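Local coordinates for protein putative modification methylase (Thermus thermophilus, PDB 2ZIG) that probably transfers a methyl group from S-adenosyl-L-methionine to the exocyclic N4 of cytosine in DNA, as a member of the N4/N6 DNA methyltransferase family, at residues H42-S47 with V238-F243; L87-R92 with Q173-G178. All coordinates share one frame; numbering follows the deposited sequence.

Contact 1. Residues H42-S47 with V238-F243; sequences HLVVTS and VVLDPF
Asp241 OD1 is gripped from opposite faces of its carboxylate: Thr46 OG1 donates at 2.7 Å from above the plane, while Phe243 N, 2.9 Å from the same oxygen, closes an Asx turn. The site lies where two adjacent parallel strands end, in the Rossmann-like sheet of an AdoMet-dependent methyltransferase. Register evidence is the pairing of Leu43 with Val239 and Val44 with Leu240: Leu240 N gives a nearly straight bond to Leu43 O (2.8 Å, 169°), and Leu240 O receives Val45 N at 3.1 Å. Farther back, Val238 O accepts from both His42 N and Leu43 N. With CG anti to the backbone N (chi1 -173°), Asp241 directs its carboxylate across to Thr46; OD2 is hydrogen-bonded to Thr249 OG1. An alanine in place of Asp241 would probably leave the Thr46 hydroxyl without its acceptor and the turn into Phe243 without its side-chain bond. The Phe243 side chain comes within about 4 Å of that of Ala29, a residue that binds S-adenosyl-L-methionine, so this strand end borders the cofactor pocket. On the sheet face carrying Val44 and Leu240, Val44 CG1 packs 3.6 Å from Pro242 CD.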
loop_
_atom_site.group_PDB
_atom_site.type_symbol
_atom_site.label_atom_id
_atom_site.label_comp_id
_atom_site.label_asym_id
_atom_site.label_seq_id
_atom_site.Cartn_x
_atom_site.Cartn_y
_atom_site.Cartn_z
ATOM N N HIS B 42 -17.277 -6.758 16.640
ATOM C CA HIS B 42 -16.049 -6.171 17.171
ATOM C C HIS B 42 -14.875 -6.107 16.204
ATOM O O HIS B 42 -14.095 -5.161 16.237
ATOM C CB HIS B 42 -15.629 -6.940 18.422
ATOM C CG HIS B 42 -16.725 -7.070 19.430
ATOM N ND1 HIS B 42 -17.220 -5.991 20.131
ATOM C CD2 HIS B 42 -17.467 -8.137 19.804
ATOM C CE1 HIS B 42 -18.222 -6.389 20.894
ATOM N NE2 HIS B 42 -18.393 -7.686 20.714
ATOM N N LEU B 43 -14.751 -7.116 15.353
ATOM C CA LEU B 43 -13.655 -7.186 14.399
ATOM C C LEU B 43 -14.063 -7.934 13.151
ATOM O O LEU B 43 -14.826 -8.885 13.219
ATOM C CB LEU B 43 -12.459 -7.915 15.022
ATOM C CG LEU B 43 -11.314 -8.346 14.095
ATOM C CD1 LEU B 43 -10.632 -7.110 13.533
ATOM C CD2 LEU B 43 -10.309 -9.203 14.865
ATOM N N VAL B 44 -13.536 -7.498 12.014
ATOM C CA VAL B 44 -13.792 -8.155 10.740
ATOM C C VAL B 44 -12.446 -8.480 10.069
ATOM O O VAL B 44 -11.586 -7.615 9.922
ATOM C CB VAL B 44 -14.596 -7.245 9.779
ATOM C CG1 VAL B 44 -14.806 -7.951 8.449
ATOM C CG2 VAL B 44 -15.934 -6.869 10.402
ATOM N N VAL B 45 -12.252 -9.733 9.684
ATOM C CA VAL B 45 -11.030 -10.111 8.988
ATOM C C VAL B 45 -11.511 -10.789 7.727
ATOM O O VAL B 45 -12.304 -11.737 7.784
ATOM C CB VAL B 45 -10.181 -11.096 9.799
ATOM C CG1 VAL B 45 -8.952 -11.529 8.980
ATOM C CG2 VAL B 45 -9.754 -10.450 11.099
ATOM N N THR B 46 -11.054 -10.312 6.578
ATOM C CA THR B 46 -11.506 -10.923 5.341
ATOM C C THR B 46 -10.644 -10.587 4.139
ATOM O O THR B 46 -9.783 -9.711 4.182
ATOM C CB THR B 46 -12.963 -10.501 5.032
ATOM O OG1 THR B 46 -13.443 -11.222 3.890
ATOM C CG2 THR B 46 -13.030 -9.004 4.748
ATOM N N SER B 47 -10.902 -11.303 3.057
ATOM C CA SER B 47 -10.198 -11.103 1.808
ATOM C C SER B 47 -11.273 -10.932 0.737
ATOM O O SER B 47 -12.197 -11.746 0.635
ATOM C CB SER B 47 -9.337 -12.327 1.496
ATOM O OG SER B 47 -8.542 -12.105 0.348
ATOM N N VAL B 238 -17.092 -10.768 18.916
ATOM C CA VAL B 238 -17.661 -11.314 17.692
ATOM C C VAL B 238 -16.735 -10.963 16.525
ATOM O O VAL B 238 -16.452 -9.786 16.279
ATOM C CB VAL B 238 -19.062 -10.717 17.397
ATOM C CG1 VAL B 238 -19.614 -11.302 16.097
ATOM C CG2 VAL B 238 -20.015 -11.002 18.562
ATOM N N VAL B 239 -16.262 -11.987 15.826
ATOM C CA VAL B 239 -15.373 -11.803 14.685
ATOM C C VAL B 239 -16.146 -12.162 13.427
ATOM O O VAL B 239 -16.695 -13.261 13.315
ATOM C CB VAL B 239 -14.119 -12.709 14.792
ATOM C CG1 VAL B 239 -13.250 -12.560 13.539
ATOM C CG2 VAL B 239 -13.313 -12.339 16.030
ATOM N N LEU B 240 -16.186 -11.233 12.480
ATOM C CA LEU B 240 -16.925 -11.445 11.247
ATOM C C LEU B 240 -16.092 -11.468 9.978
ATOM O O LEU B 240 -15.163 -10.683 9.827
ATOM C CB LEU B 240 -17.990 -10.361 11.091
ATOM C CG LEU B 240 -18.611 -10.257 9.693
ATOM C CD1 LEU B 240 -19.403 -11.522 9.384
ATOM C CD2 LEU B 240 -19.507 -9.048 9.619
ATOM N N ASP B 241 -16.437 -12.380 9.072
ATOM C CA ASP B 241 -15.790 -12.469 7.767
ATOM C C ASP B 241 -16.953 -12.525 6.765
ATOM O O ASP B 241 -17.651 -13.534 6.676
ATOM C CB ASP B 241 -14.941 -13.742 7.642
ATOM C CG ASP B 241 -14.129 -13.778 6.355
ATOM O OD1 ASP B 241 -14.554 -13.148 5.367
ATOM O OD2 ASP B 241 -13.068 -14.442 6.315
ATOM N N PRO B 242 -17.182 -11.435 6.015
ATOM C CA PRO B 242 -18.248 -11.309 5.011
ATOM C C PRO B 242 -18.052 -12.202 3.778
ATOM O O PRO B 242 -19.000 -12.440 3.017
ATOM C CB PRO B 242 -18.192 -9.830 4.627
ATOM C CG PRO B 242 -17.524 -9.174 5.785
ATOM C CD PRO B 242 -16.469 -10.157 6.164
ATOM N N PHE B 243 -16.821 -12.673 3.574
ATOM C CA PHE B 243 -16.488 -13.526 2.435
ATOM C C PHE B 243 -15.719 -14.727 2.961
ATOM O O PHE B 243 -14.569 -14.964 2.577
ATOM C CB PHE B 243 -15.616 -12.753 1.441
ATOM C CG PHE B 243 -16.189 -11.422 1.040
ATOM C CD1 PHE B 243 -15.587 -10.240 1.450
ATOM C CD2 PHE B 243 -17.333 -11.350 0.253
ATOM C CE1 PHE B 243 -16.111 -8.999 1.081
ATOM C CE2 PHE B 243 -17.872 -10.113 -0.125
ATOM C CZ PHE B 243 -17.257 -8.935 0.291
HETATM O O HOH W 1 -12.092 -14.173 3.526
#

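Contact 2. Residues L87-R92 with Q173-G178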
loop_
_atom_site.group_PDB
_atom_site.type_symbol
_atom_site.label_atom_id
_atom_site.label_comp_id
_atom_site.label_asym_id
_atom_site.label_seq_id
_atom_site.Cartn_x
_atom_site.Cartn_y
_atom_site.Cartn_z
ATOM N N LEU B 87 -19.864 -2.720 12.950
ATOM C CA LEU B 87 -18.727 -2.530 13.840
ATOM C C LEU B 87 -19.072 -1.655 15.050
ATOM O O LEU B 87 -19.826 -0.678 14.935
ATOM C CB LEU B 87 -17.586 -1.890 13.046
ATOM C CG LEU B 87 -16.171 -2.477 13.055
ATOM C CD1 LEU B 87 -16.191 -3.976 12.801
ATOM C CD2 LEU B 87 -15.350 -1.757 11.988
ATOM N N VAL B 88 -18.536 -2.016 16.213
ATOM C CA VAL B 88 -18.756 -1.226 17.412
ATOM C C VAL B 88 -17.705 -0.128 17.344
ATOM O O VAL B 88 -16.608 -0.346 16.829
ATOM C CB VAL B 88 -18.532 -2.042 18.706
ATOM C CG1 VAL B 88 -19.462 -3.236 18.740
ATOM C CG2 VAL B 88 -17.078 -2.491 18.803
ATOM N N PRO B 89 -18.022 1.073 17.850
ATOM C CA PRO B 89 -17.033 2.154 17.802
ATOM C C PRO B 89 -15.688 1.671 18.313
ATOM O O PRO B 89 -15.608 1.074 19.381
ATOM C CB PRO B 89 -17.650 3.217 18.703
ATOM C CG PRO B 89 -19.123 3.050 18.415
ATOM C CD PRO B 89 -19.288 1.536 18.445
ATOM N N GLY B 90 -14.632 1.925 17.547
ATOM C CA GLY B 90 -13.309 1.494 17.957
ATOM C C GLY B 90 -12.922 0.164 17.333
ATOM O O GLY B 90 -11.743 -0.187 17.297
ATOM N N GLY B 91 -13.915 -0.579 16.852
ATOM C CA GLY B 91 -13.651 -1.858 16.221
ATOM C C GLY B 91 -13.034 -1.599 14.855
ATOM O O GLY B 91 -13.018 -0.461 14.388
ATOM N N ARG B 92 -12.538 -2.634 14.193
ATOM C CA ARG B 92 -11.921 -2.403 12.899
ATOM C C ARG B 92 -12.200 -3.452 11.847
ATOM O O ARG B 92 -12.572 -4.589 12.146
ATOM C CB ARG B 92 -10.402 -2.241 13.062
ATOM C CG ARG B 92 -9.665 -3.483 13.557
ATOM C CD ARG B 92 -8.156 -3.237 13.639
ATOM N NE ARG B 92 -7.824 -2.255 14.670
ATOM C CZ ARG B 92 -6.631 -1.684 14.814
ATOM N NH1 ARG B 92 -5.633 -1.989 13.990
ATOM N NH2 ARG B 92 -6.434 -0.807 15.788
ATOM N N GLN B 173 -8.764 -0.636 8.884
ATOM C CA GLN B 173 -9.734 0.443 8.835
ATOM C C GLN B 173 -10.548 0.452 10.117
ATOM O O GLN B 173 -11.352 -0.449 10.357
ATOM C CB GLN B 173 -10.635 0.257 7.620
ATOM C CG GLN B 173 -9.856 0.236 6.310
ATOM C CD GLN B 173 -9.108 1.526 6.075
ATOM O OE1 GLN B 173 -7.885 1.532 5.907
ATOM N NE2 GLN B 173 -9.840 2.638 6.062
ATOM N N ARG B 174 -10.334 1.478 10.935
ATOM C CA ARG B 174 -11.018 1.593 12.217
ATOM C C ARG B 174 -12.239 2.494 12.205
ATOM O O ARG B 174 -12.232 3.560 11.592
ATOM C CB ARG B 174 -10.035 2.096 13.280
ATOM C CG ARG B 174 -10.587 2.112 14.697
ATOM C CD ARG B 174 -9.473 2.288 15.723
ATOM N NE ARG B 174 -8.792 3.573 15.591
ATOM C CZ ARG B 174 -7.677 3.901 16.240
ATOM N NH1 ARG B 174 -7.123 5.092 16.062
ATOM N NH2 ARG B 174 -7.104 3.035 17.064
ATOM N N LYS B 175 -13.294 2.047 12.882
ATOM C CA LYS B 175 -14.515 2.833 12.984
ATOM C C LYS B 175 -14.324 3.750 14.179
ATOM O O LYS B 175 -14.219 3.286 15.312
ATOM C CB LYS B 175 -15.735 1.945 13.232
ATOM C CG LYS B 175 -17.010 2.752 13.492
ATOM C CD LYS B 175 -18.213 1.863 13.743
ATOM C CE LYS B 175 -19.464 2.699 13.948
ATOM N NZ LYS B 175 -20.672 1.857 14.156
ATOM N N PRO B 176 -14.269 5.065 13.945
ATOM C CA PRO B 176 -14.085 6.007 15.049
ATOM C C PRO B 176 -15.274 5.959 16.001
ATOM O O PRO B 176 -16.207 5.183 15.797
ATOM C CB PRO B 176 -13.969 7.346 14.331
ATOM C CG PRO B 176 -14.879 7.167 13.175
ATOM C CD PRO B 176 -14.536 5.779 12.686
ATOM N N GLY B 177 -15.236 6.779 17.046
ATOM C CA GLY B 177 -16.341 6.805 17.986
ATOM C C GLY B 177 -15.952 6.545 19.425
ATOM O O GLY B 177 -16.805 6.544 20.313
ATOM N N GLY B 178 -14.666 6.319 19.664
ATOM C CA GLY B 178 -14.222 6.064 21.019
ATOM C C GLY B 178 -13.523 4.730 21.130
ATOM O O GLY B 178 -13.662 3.873 20.259
#
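Lys175 reaches across to the Leu87–Arg92 segment with its side chain, and its ammonium NZ donates to Leu87 O at 2.8 Å. The chain is fully extended, with CG anti to the backbone N (chi1 174°), and this carries the nitrogen to a carbonyl that it meets somewhat out of plane. Phe84 in the preceding helix contributes a second acceptor through its carbonyl O and a cation-pi partner through its ring, so the lysine ties the helix end to the segment that follows it.

The backbone of Lys175 supplies the other two hydrogen bonds across the contact. Its N points almost straight at Gly91 O (2.9 Å, 172°), and its O takes Gly90 N at 2.6 Å. Both partners belong to a type II beta turn from Val88 to Gly91, closed by Gly91 N on Val88 O. Gly90 has a positive phi, and at its backbone angles a CB would be jammed against the preceding carbonyl O. Beyond the turn, Arg92 and Arg174 form an antiparallel, non-hydrogen-bonded pair where strands 91-97 and 167-174 run side by side in the mixed sheet of the methyltransferase fold.

Apolar contact comes from Leu87 and the lysine methylenes, which run alongside one another with opposite headings, Leu87 CB lying 3.9 Å from Lys175 CD.

Like charges also meet: the guanidinium planes of Arg92 and Arg174 stand 88° apart, NH2 of Arg92 4.1 Å from NH2 of Arg174. Both arginines pack against the second subunit, Arg92 on its Gly160 and Arg174 on its Ile162.

After strand 22-26 and helix 29-34, the chain enters strand 41-46, one half of contact 1. Helix 66-86 follows and leads into residues 87-92, the first half of contact 2. The chain then passes through strands 91-97 and 129-137 and returns along 167-174, where contact 2 closes a loop of 80 residues. Only with strand 238-241 does contact 1 close, spanning 190 residues, so contact 2 is nested within its loop. Their centres lie about 13 Å apart in one sheet, whose order 167-174, 91-97, 41-46, 238-241 places the join of 91-97 with 41-46 between the two contacts. That seam is direct: Val44 N lies 3.1 Å from Arg92 O, a probable hydrogen bond.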